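Local structure of putative modification methylase (Thermus thermophilus, 2ZIG) at residues B[69-81]-B[113-126]. The protein probably methylates cytosine N4 in DNA, using S-adenosylmethionine as the methyl donor. Residues are numbered along the deposited sequence; the frame is centred on the assembly and turned at random.
Sequences YEAFLDELDRVWR and FPLHADIQVRCRKL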
ATOM      1  N   TYR B  69       7.113  -2.668 -17.636  1.00 52.90           N
ATOM      2  CA  TYR B  69       6.912  -2.346 -16.233  1.00 49.22           C
ATOM      3  C   TYR B  69       8.236  -2.277 -15.469  1.00 48.75           C
ATOM      4  O   TYR B  69       8.525  -1.275 -14.815  1.00 47.59           O
ATOM      5  CB  TYR B  69       5.989  -3.397 -15.605  1.00 45.99           C
ATOM      6  CG  TYR B  69       5.513  -3.065 -14.213  1.00 41.66           C
ATOM      7  CD1 TYR B  69       4.769  -1.913 -13.965  1.00 41.13           C
ATOM      8  CD2 TYR B  69       5.819  -3.896 -13.139  1.00 40.33           C
ATOM      9  CE1 TYR B  69       4.346  -1.594 -12.680  1.00 38.25           C
ATOM     10  CE2 TYR B  69       5.401  -3.589 -11.850  1.00 38.92           C
ATOM     11  CZ  TYR B  69       4.666  -2.436 -11.628  1.00 38.36           C
ATOM     12  OH  TYR B  69       4.260  -2.125 -10.351  1.00 36.49           O
ATOM     13  N   GLU B  70       9.039  -3.336 -15.559  1.00 49.12           N
ATOM     14  CA  GLU B  70      10.330  -3.375 -14.868  1.00 49.21           C
ATOM     15  C   GLU B  70      11.247  -2.248 -15.331  1.00 46.81           C
ATOM     16  O   GLU B  70      11.887  -1.578 -14.516  1.00 47.43           O
ATOM     17  CB  GLU B  70      11.041  -4.712 -15.094  1.00 50.92           C
ATOM     18  CG  GLU B  70      10.249  -5.940 -14.691  1.00 55.95           C
ATOM     19  CD  GLU B  70       9.636  -5.824 -13.311  1.00 58.03           C
ATOM     20  OE1 GLU B  70      10.386  -5.590 -12.337  1.00 59.04           O
ATOM     21  OE2 GLU B  70       8.399  -5.972 -13.203  1.00 59.28           O
ATOM     22  N   ALA B  71      11.315  -2.049 -16.643  1.00 43.20           N
ATOM     23  CA  ALA B  71      12.153  -0.998 -17.207  1.00 42.20           C
ATOM     24  C   ALA B  71      11.694   0.371 -16.689  1.00 40.61           C
ATOM     25  O   ALA B  71      12.511   1.248 -16.410  1.00 41.41           O
ATOM     26  CB  ALA B  71      12.089  -1.042 -18.725  1.00 39.04           C
ATOM     27  N   PHE B  72      10.383   0.548 -16.568  1.00 38.75           N
ATOM     28  CA  PHE B  72       9.826   1.797 -16.067  1.00 36.98           C
ATOM     29  C   PHE B  72      10.282   1.978 -14.621  1.00 35.43           C
ATOM     30  O   PHE B  72      10.784   3.032 -14.245  1.00 36.52           O
ATOM     31  CB  PHE B  72       8.295   1.758 -16.140  1.00 37.34           C
ATOM     32  CG  PHE B  72       7.630   3.002 -15.621  1.00 37.86           C
ATOM     33  CD1 PHE B  72       7.938   4.250 -16.157  1.00 35.84           C
ATOM     34  CD2 PHE B  72       6.698   2.927 -14.592  1.00 37.99           C
ATOM     35  CE1 PHE B  72       7.327   5.411 -15.669  1.00 37.92           C
ATOM     36  CE2 PHE B  72       6.079   4.083 -14.097  1.00 37.68           C
ATOM     37  CZ  PHE B  72       6.395   5.325 -14.637  1.00 36.86           C
ATOM     38  N   LEU B  73      10.113   0.937 -13.815  1.00 33.03           N
ATOM     39  CA  LEU B  73      10.529   0.987 -12.418  1.00 31.51           C
ATOM     40  C   LEU B  73      12.000   1.368 -12.309  1.00 31.95           C
ATOM     41  O   LEU B  73      12.383   2.189 -11.474  1.00 30.63           O
ATOM     42  CB  LEU B  73      10.298  -0.367 -11.752  1.00 28.28           C
ATOM     43  CG  LEU B  73       8.836  -0.706 -11.468  1.00 27.34           C
ATOM     44  CD1 LEU B  73       8.728  -2.116 -10.921  1.00 23.51           C
ATOM     45  CD2 LEU B  73       8.281   0.306 -10.469  1.00 26.67           C
ATOM     46  N   ASP B  74      12.821   0.768 -13.167  1.00 33.58           N
ATOM     47  CA  ASP B  74      14.254   1.033 -13.182  1.00 33.79           C
ATOM     48  C   ASP B  74      14.531   2.492 -13.518  1.00 34.48           C
ATOM     49  O   ASP B  74      15.480   3.084 -13.004  1.00 34.03           O
ATOM     50  CB  ASP B  74      14.945   0.106 -14.190  1.00 34.62           C
ATOM     51  CG  ASP B  74      15.068  -1.323 -13.679  1.00 36.18           C
ATOM     52  OD1 ASP B  74      15.264  -2.240 -14.506  1.00 38.01           O
ATOM     53  OD2 ASP B  74      14.981  -1.532 -12.446  1.00 38.21           O
ATOM     54  N   GLU B  75      13.703   3.075 -14.377  1.00 35.28           N
ATOM     55  CA  GLU B  75      13.881   4.476 -14.742  1.00 37.01           C
ATOM     56  C   GLU B  75      13.631   5.334 -13.507  1.00 37.23           C
ATOM     57  O   GLU B  75      14.415   6.234 -13.189  1.00 36.67           O
ATOM     58  CB  GLU B  75      12.904   4.873 -15.847  1.00 40.28           C
ATOM     59  CG  GLU B  75      13.131   4.164 -17.167  1.00 46.44           C
ATOM     60  CD  GLU B  75      12.080   4.525 -18.205  1.00 50.74           C
ATOM     61  OE1 GLU B  75      11.859   5.738 -18.428  1.00 53.68           O
ATOM     62  OE2 GLU B  75      11.478   3.601 -18.800  1.00 52.46           O
ATOM     63  N   LEU B  76      12.535   5.044 -12.812  1.00 34.60           N
ATOM     64  CA  LEU B  76      12.182   5.779 -11.608  1.00 33.79           C
ATOM     65  C   LEU B  76      13.294   5.676 -10.571  1.00 34.02           C
ATOM     66  O   LEU B  76      13.622   6.656  -9.907  1.00 33.69           O
ATOM     67  CB  LEU B  76      10.885   5.230 -11.001  1.00 32.78           C
ATOM     68  CG  LEU B  76       9.612   5.203 -11.851  1.00 32.63           C
ATOM     69  CD1 LEU B  76       8.476   4.665 -10.992  1.00 32.36           C
ATOM     70  CD2 LEU B  76       9.268   6.596 -12.362  1.00 30.93           C
ATOM     71  N   ASP B  77      13.872   4.485 -10.429  1.00 33.79           N
ATOM     72  CA  ASP B  77      14.940   4.281  -9.458  1.00 35.49           C
ATOM     73  C   ASP B  77      16.134   5.220  -9.646  1.00 35.90           C
ATOM     74  O   ASP B  77      16.741   5.668  -8.670  1.00 35.91           O
ATOM     75  CB  ASP B  77      15.411   2.824  -9.490  1.00 36.39           C
ATOM     76  CG  ASP B  77      14.530   1.907  -8.661  1.00 38.61           C
ATOM     77  OD1 ASP B  77      13.439   2.349  -8.236  1.00 37.17           O
ATOM     78  OD2 ASP B  77      14.923   0.744  -8.431  1.00 36.55           O
ATOM     79  N   ARG B  78      16.473   5.524 -10.893  1.00 35.25           N
ATOM     80  CA  ARG B  78      17.593   6.418 -11.149  1.00 35.75           C
ATOM     81  C   ARG B  78      17.258   7.829 -10.674  1.00 35.58           C
ATOM     82  O   ARG B  78      18.149   8.620 -10.341  1.00 34.67           O
ATOM     83  CB  ARG B  78      17.936   6.426 -12.635  1.00 37.07           C
ATOM     84  CG  ARG B  78      18.639   5.162 -13.112  1.00 41.98           C
ATOM     85  CD  ARG B  78      19.055   5.309 -14.569  1.00 45.35           C
ATOM     86  NE  ARG B  78      17.903   5.611 -15.413  1.00 48.04           N
ATOM     87  CZ  ARG B  78      17.975   5.926 -16.702  1.00 50.76           C
ATOM     88  NH1 ARG B  78      19.154   5.983 -17.310  1.00 50.09           N
ATOM     89  NH2 ARG B  78      16.863   6.191 -17.382  1.00 50.71           N
ATOM     90  N   VAL B  79      15.964   8.138 -10.647  1.00 33.65           N
ATOM     91  CA  VAL B  79      15.503   9.439 -10.182  1.00 33.38           C
ATOM     92  C   VAL B  79      15.512   9.448  -8.652  1.00 32.72           C
ATOM     93  O   VAL B  79      15.993  10.397  -8.030  1.00 33.58           O
ATOM     94  CB  VAL B  79      14.074   9.729 -10.678  1.00 34.08           C
ATOM     95  CG1 VAL B  79      13.573  11.045 -10.101  1.00 35.40           C
ATOM     96  CG2 VAL B  79      14.060   9.768 -12.199  1.00 33.40           C
ATOM     97  N   TRP B  80      14.993   8.382  -8.048  1.00 31.92           N
ATOM     98  CA  TRP B  80      14.948   8.277  -6.590  1.00 32.08           C
ATOM     99  C   TRP B  80      16.378   8.340  -6.029  1.00 33.28           C
ATOM    100  O   TRP B  80      16.602   8.860  -4.929  1.00 34.19           O
ATOM    101  CB  TRP B  80      14.274   6.960  -6.153  1.00 29.61           C
ATOM    102  CG  TRP B  80      12.904   6.671  -6.750  1.00 27.68           C
ATOM    103  CD1 TRP B  80      12.405   5.439  -7.069  1.00 26.98           C
ATOM    104  CD2 TRP B  80      11.867   7.615  -7.081  1.00 26.41           C
ATOM    105  NE1 TRP B  80      11.135   5.555  -7.580  1.00 27.05           N
ATOM    106  CE2 TRP B  80      10.780   6.877  -7.598  1.00 26.42           C
ATOM    107  CE3 TRP B  80      11.754   9.011  -6.993  1.00 26.57           C
ATOM    108  CZ2 TRP B  80       9.590   7.489  -8.028  1.00 27.74           C
ATOM    109  CZ3 TRP B  80      10.575   9.618  -7.419  1.00 25.05           C
ATOM    110  CH2 TRP B  80       9.507   8.854  -7.930  1.00 27.06           C
ATOM    111  N   ARG B  81      17.342   7.808  -6.784  1.00 35.91           N
ATOM    112  CA  ARG B  81      18.750   7.823  -6.353  1.00 36.48           C
ATOM    113  C   ARG B  81      19.256   9.246  -6.203  1.00 35.05           C
ATOM    114  O   ARG B  81      19.893   9.579  -5.211  1.00 36.19           O
ATOM    115  CB  ARG B  81      19.654   7.094  -7.347  1.00 38.64           C
ATOM    116  CG  ARG B  81      19.698   5.595  -7.177  1.00 44.28           C
ATOM    117  CD  ARG B  81      20.976   5.015  -7.775  1.00 46.75           C
ATOM    118  NE  ARG B  81      20.981   3.556  -7.703  1.00 50.13           N
ATOM    119  CZ  ARG B  81      20.145   2.774  -8.379  1.00 51.14           C
ATOM    120  NH1 ARG B  81      19.238   3.310  -9.188  1.00 51.05           N
ATOM    121  NH2 ARG B  81      20.206   1.455  -8.234  1.00 51.97           N
ATOM    122  N   PHE B 113      -1.336  -3.614 -11.611  1.00 33.44           N
ATOM    123  CA  PHE B 113       0.087  -3.570 -11.323  1.00 33.13           C
ATOM    124  C   PHE B 113       0.215  -2.827  -9.998  1.00 31.18           C
ATOM    125  O   PHE B 113      -0.260  -1.703  -9.872  1.00 30.85           O
ATOM    126  CB  PHE B 113       0.843  -2.833 -12.437  1.00 37.70           C
ATOM    127  CG  PHE B 113       1.352  -3.744 -13.524  1.00 40.72           C
ATOM    128  CD1 PHE B 113       2.338  -4.684 -13.250  1.00 41.46           C
ATOM    129  CD2 PHE B 113       0.814  -3.693 -14.807  1.00 43.46           C
ATOM    130  CE1 PHE B 113       2.779  -5.568 -14.239  1.00 44.11           C
ATOM    131  CE2 PHE B 113       1.247  -4.571 -15.802  1.00 44.97           C
ATOM    132  CZ  PHE B 113       2.231  -5.512 -15.516  1.00 44.24           C
ATOM    133  N   PRO B 114       0.830  -3.460  -8.983  1.00 29.31           N
ATOM    134  CA  PRO B 114       1.014  -2.855  -7.655  1.00 28.53           C
ATOM    135  C   PRO B 114       2.131  -1.805  -7.634  1.00 28.11           C
ATOM    136  O   PRO B 114       3.094  -1.922  -6.878  1.00 28.12           O
ATOM    137  CB  PRO B 114       1.342  -4.059  -6.778  1.00 28.36           C
ATOM    138  CG  PRO B 114       2.163  -4.909  -7.705  1.00 27.30           C
ATOM    139  CD  PRO B 114       1.382  -4.830  -9.016  1.00 29.09           C
ATOM    140  N   LEU B 115       1.982  -0.781  -8.468  1.00 26.27           N
ATOM    141  CA  LEU B 115       2.970   0.287  -8.584  1.00 26.32           C
ATOM    142  C   LEU B 115       3.491   0.847  -7.261  1.00 26.66           C
ATOM    143  O   LEU B 115       4.703   0.974  -7.072  1.00 25.69           O
ATOM    144  CB  LEU B 115       2.389   1.440  -9.397  1.00 27.33           C
ATOM    145  CG  LEU B 115       3.218   2.028 -10.542  1.00 28.40           C
ATOM    146  CD1 LEU B 115       2.721   3.444 -10.815  1.00 25.13           C
ATOM    147  CD2 LEU B 115       4.705   2.035 -10.203  1.00 27.33           C
ATOM    148  N   HIS B 116       2.581   1.190  -6.351  1.00 24.83           N
ATOM    149  CA  HIS B 116       2.984   1.769  -5.077  1.00 23.28           C
ATOM    150  C   HIS B 116       3.864   0.807  -4.274  1.00 24.19           C
ATOM    151  O   HIS B 116       4.805   1.230  -3.596  1.00 25.13           O
ATOM    152  CB  HIS B 116       1.757   2.161  -4.238  1.00 22.61           C
ATOM    153  CG  HIS B 116       1.213   1.040  -3.402  1.00 20.10           C
ATOM    154  ND1 HIS B 116       0.408   0.045  -3.917  1.00 20.20           N
ATOM    155  CD2 HIS B 116       1.401   0.733  -2.097  1.00 19.46           C
ATOM    156  CE1 HIS B 116       0.122  -0.825  -2.965  1.00 18.10           C
ATOM    157  NE2 HIS B 116       0.713  -0.432  -1.851  1.00 20.49           N
ATOM    158  N   ALA B 117       3.554  -0.482  -4.348  1.00 23.37           N
ATOM    159  CA  ALA B 117       4.315  -1.477  -3.607  1.00 22.80           C
ATOM    160  C   ALA B 117       5.704  -1.673  -4.208  1.00 23.29           C
ATOM    161  O   ALA B 117       6.681  -1.826  -3.478  1.00 24.52           O
ATOM    162  CB  ALA B 117       3.557  -2.801  -3.579  1.00 21.97           C
ATOM    163  N   ASP B 118       5.786  -1.678  -5.534  1.00 23.99           N
ATOM    164  CA  ASP B 118       7.068  -1.837  -6.208  1.00 25.22           C
ATOM    165  C   ASP B 118       7.946  -0.642  -5.880  1.00 27.67           C
ATOM    166  O   ASP B 118       9.154  -0.786  -5.683  1.00 28.84           O
ATOM    167  CB  ASP B 118       6.870  -1.949  -7.727  1.00 25.95           C
ATOM    168  CG  ASP B 118       6.542  -3.369  -8.166  1.00 27.00           C
ATOM    169  OD1 ASP B 118       7.364  -4.265  -7.884  1.00 26.93           O
ATOM    170  OD2 ASP B 118       5.475  -3.595  -8.777  1.00 23.47           O
ATOM    171  N   ILE B 119       7.329   0.535  -5.799  1.00 28.76           N
ATOM    172  CA  ILE B 119       8.056   1.758  -5.489  1.00 29.12           C
ATOM    173  C   ILE B 119       8.585   1.697  -4.059  1.00 29.29           C
ATOM    174  O   ILE B 119       9.767   1.953  -3.820  1.00 27.28           O
ATOM    175  CB  ILE B 119       7.156   3.011  -5.649  1.00 31.75           C
ATOM    176  CG1 ILE B 119       6.661   3.132  -7.097  1.00 29.91           C
ATOM    177  CG2 ILE B 119       7.919   4.270  -5.239  1.00 29.38           C
ATOM    178  CD1 ILE B 119       7.739   3.332  -8.096  1.00 33.88           C
ATOM    179  N   GLN B 120       7.716   1.350  -3.110  1.00 30.08           N
ATOM    180  CA  GLN B 120       8.127   1.260  -1.704  1.00 29.21           C
ATOM    181  C   GLN B 120       9.310   0.326  -1.519  1.00 29.37           C
ATOM    182  O   GLN B 120      10.285   0.669  -0.858  1.00 31.04           O
ATOM    183  CB  GLN B 120       6.980   0.764  -0.811  1.00 27.04           C
ATOM    184  CG  GLN B 120       6.022   1.839  -0.359  1.00 22.77           C
ATOM    185  CD  GLN B 120       5.007   1.326   0.643  1.00 22.73           C
ATOM    186  OE1 GLN B 120       5.074   1.640   1.830  1.00 25.01           O
ATOM    187  NE2 GLN B 120       4.067   0.532   0.171  1.00 17.70           N
ATOM    188  N   VAL B 121       9.211  -0.863  -2.098  1.00 30.38           N
ATOM    189  CA  VAL B 121      10.268  -1.857  -1.983  1.00 30.26           C
ATOM    190  C   VAL B 121      11.592  -1.345  -2.557  1.00 30.88           C
ATOM    191  O   VAL B 121      12.610  -1.322  -1.871  1.00 31.85           O
ATOM    192  CB  VAL B 121       9.840  -3.158  -2.693  1.00 30.70           C
ATOM    193  CG1 VAL B 121      10.997  -4.148  -2.747  1.00 32.70           C
ATOM    194  CG2 VAL B 121       8.656  -3.769  -1.949  1.00 29.68           C
ATOM    195  N   ARG B 122      11.569  -0.912  -3.810  1.00 31.27           N
ATOM    196  CA  ARG B 122      12.776  -0.419  -4.451  1.00 32.50           C
ATOM    197  C   ARG B 122      13.419   0.763  -3.725  1.00 32.37           C
ATOM    198  O   ARG B 122      14.638   0.927  -3.774  1.00 33.78           O
ATOM    199  CB  ARG B 122      12.472  -0.064  -5.904  1.00 31.80           C
ATOM    200  CG  ARG B 122      12.207  -1.285  -6.768  1.00 33.69           C
ATOM    201  CD  ARG B 122      11.594  -0.898  -8.094  1.00 36.27           C
ATOM    202  NE  ARG B 122      11.546  -2.017  -9.034  1.00 37.80           N
ATOM    203  CZ  ARG B 122      12.510  -2.305  -9.906  1.00 37.90           C
ATOM    204  NH1 ARG B 122      13.603  -1.554  -9.965  1.00 37.06           N
ATOM    205  NH2 ARG B 122      12.377  -3.338 -10.727  1.00 34.93           N
ATOM    206  N   CYS B 123      12.616   1.579  -3.047  1.00 31.09           N
ATOM    207  CA  CYS B 123      13.158   2.722  -2.327  1.00 30.30           C
ATOM    208  C   CYS B 123      14.008   2.273  -1.145  1.00 32.66           C
ATOM    209  O   CYS B 123      14.966   2.947  -0.778  1.00 31.96           O
ATOM    210  CB  CYS B 123      12.041   3.658  -1.849  1.00 27.18           C
ATOM    211  SG  CYS B 123      11.463   4.840  -3.113  1.00 28.65           S
ATOM    212  N   ARG B 124      13.666   1.135  -0.551  1.00 33.98           N
ATOM    213  CA  ARG B 124      14.448   0.622   0.564  1.00 36.23           C
ATOM    214  C   ARG B 124      15.840   0.264   0.054  1.00 37.81           C
ATOM    215  O   ARG B 124      16.845   0.614   0.670  1.00 38.62           O
ATOM    216  CB  ARG B 124      13.801  -0.625   1.146  1.00 37.29           C
ATOM    217  CG  ARG B 124      14.605  -1.258   2.272  1.00 38.25           C
ATOM    218  CD  ARG B 124      14.189  -2.698   2.455  1.00 37.82           C
ATOM    219  NE  ARG B 124      12.737  -2.777   2.496  1.00 40.97           N
ATOM    220  CZ  ARG B 124      12.023  -3.797   2.038  1.00 40.28           C
ATOM    221  NH1 ARG B 124      12.613  -4.854   1.495  1.00 38.54           N
ATOM    222  NH2 ARG B 124      10.707  -3.738   2.102  1.00 44.66           N
ATOM    223  N   LYS B 125      15.886  -0.424  -1.085  1.00 38.99           N
ATOM    224  CA  LYS B 125      17.151  -0.833  -1.691  1.00 41.04           C
ATOM    225  C   LYS B 125      18.033   0.383  -1.922  1.00 41.91           C
ATOM    226  O   LYS B 125      19.249   0.257  -2.048  1.00 42.94           O
ATOM    227  CB  LYS B 125      16.914  -1.522  -3.038  1.00 42.79           C
ATOM    228  CG  LYS B 125      15.748  -2.493  -3.070  1.00 45.51           C
ATOM    229  CD  LYS B 125      15.975  -3.689  -2.175  1.00 48.78           C
ATOM    230  CE  LYS B 125      14.849  -4.701  -2.338  1.00 51.91           C
ATOM    231  NZ  LYS B 125      14.696  -5.121  -3.765  1.00 52.34           N
ATOM    232  N   LEU B 126      17.416   1.561  -1.991  1.00 40.83           N
ATOM    233  CA  LEU B 126      18.167   2.783  -2.216  1.00 39.08           C
ATOM    234  C   LEU B 126      18.621   3.463  -0.927  1.00 39.00           C
ATOM    235  O   LEU B 126      19.349   4.452  -0.975  1.00 40.20           O
ATOM    236  CB  LEU B 126      17.349   3.761  -3.063  1.00 37.58           C
ATOM    237  CG  LEU B 126      16.847   3.212  -4.400  1.00 39.13           C
ATOM    238  CD1 LEU B 126      16.263   4.346  -5.224  1.00 37.44           C
ATOM    239  CD2 LEU B 126      17.995   2.545  -5.161  1.00 40.59           C
TER
HETATM  240  O   HOH W   1      15.963  -0.322  -6.230  1.00 40.33           O
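R122 runs extended from CG to NE across L73 to the acidic side chains of helix 66-86, while Y69, with CG anti to the backbone N (chi1 -170°), brings one ring face against F113 and its OH to D118. The R122 guanidinium lies with one face over L73 CB. R122 NH1 is shared by two carboxylates: D74 OD2 at 2.8 Å, approached almost end-on to its C-O bond and tilted 23° out of the guanidinium plane, and D77 OD2 at 3.1 Å, in the guanidinium plane but with NH1 above that of the carboxylate. R122 NH2 adds a weak bond to E70 OE1. A water donates to both D77 OD2 and R122 O. The Y69 and F113 rings stack face to face, centroids 4.1 Å apart, and Y69 OH gives D118 OD2 a very short bond of 2.5 Å in the ring plane. L73 is a knob among L115, D118, I119 and R122; deeper, I119 CD1 presses on L76 CD1, and C123 SG lies over the W80 ring, 4.4 Å from the five-membered ring centroid. The axes of the two short helical segments cross at -47° against the Rossmann-like methyltransferase sheet. Cut back to an alanine, R122 would probably leave D74 and D77 without their shared cation, E70 without a weak partner, and the L73 side chain without the guanidinium lying against it. W80, L115 and I119 meet strand 91-97, while the R122 network ties the two helices and D118 carries charge to R124 of the second subunit.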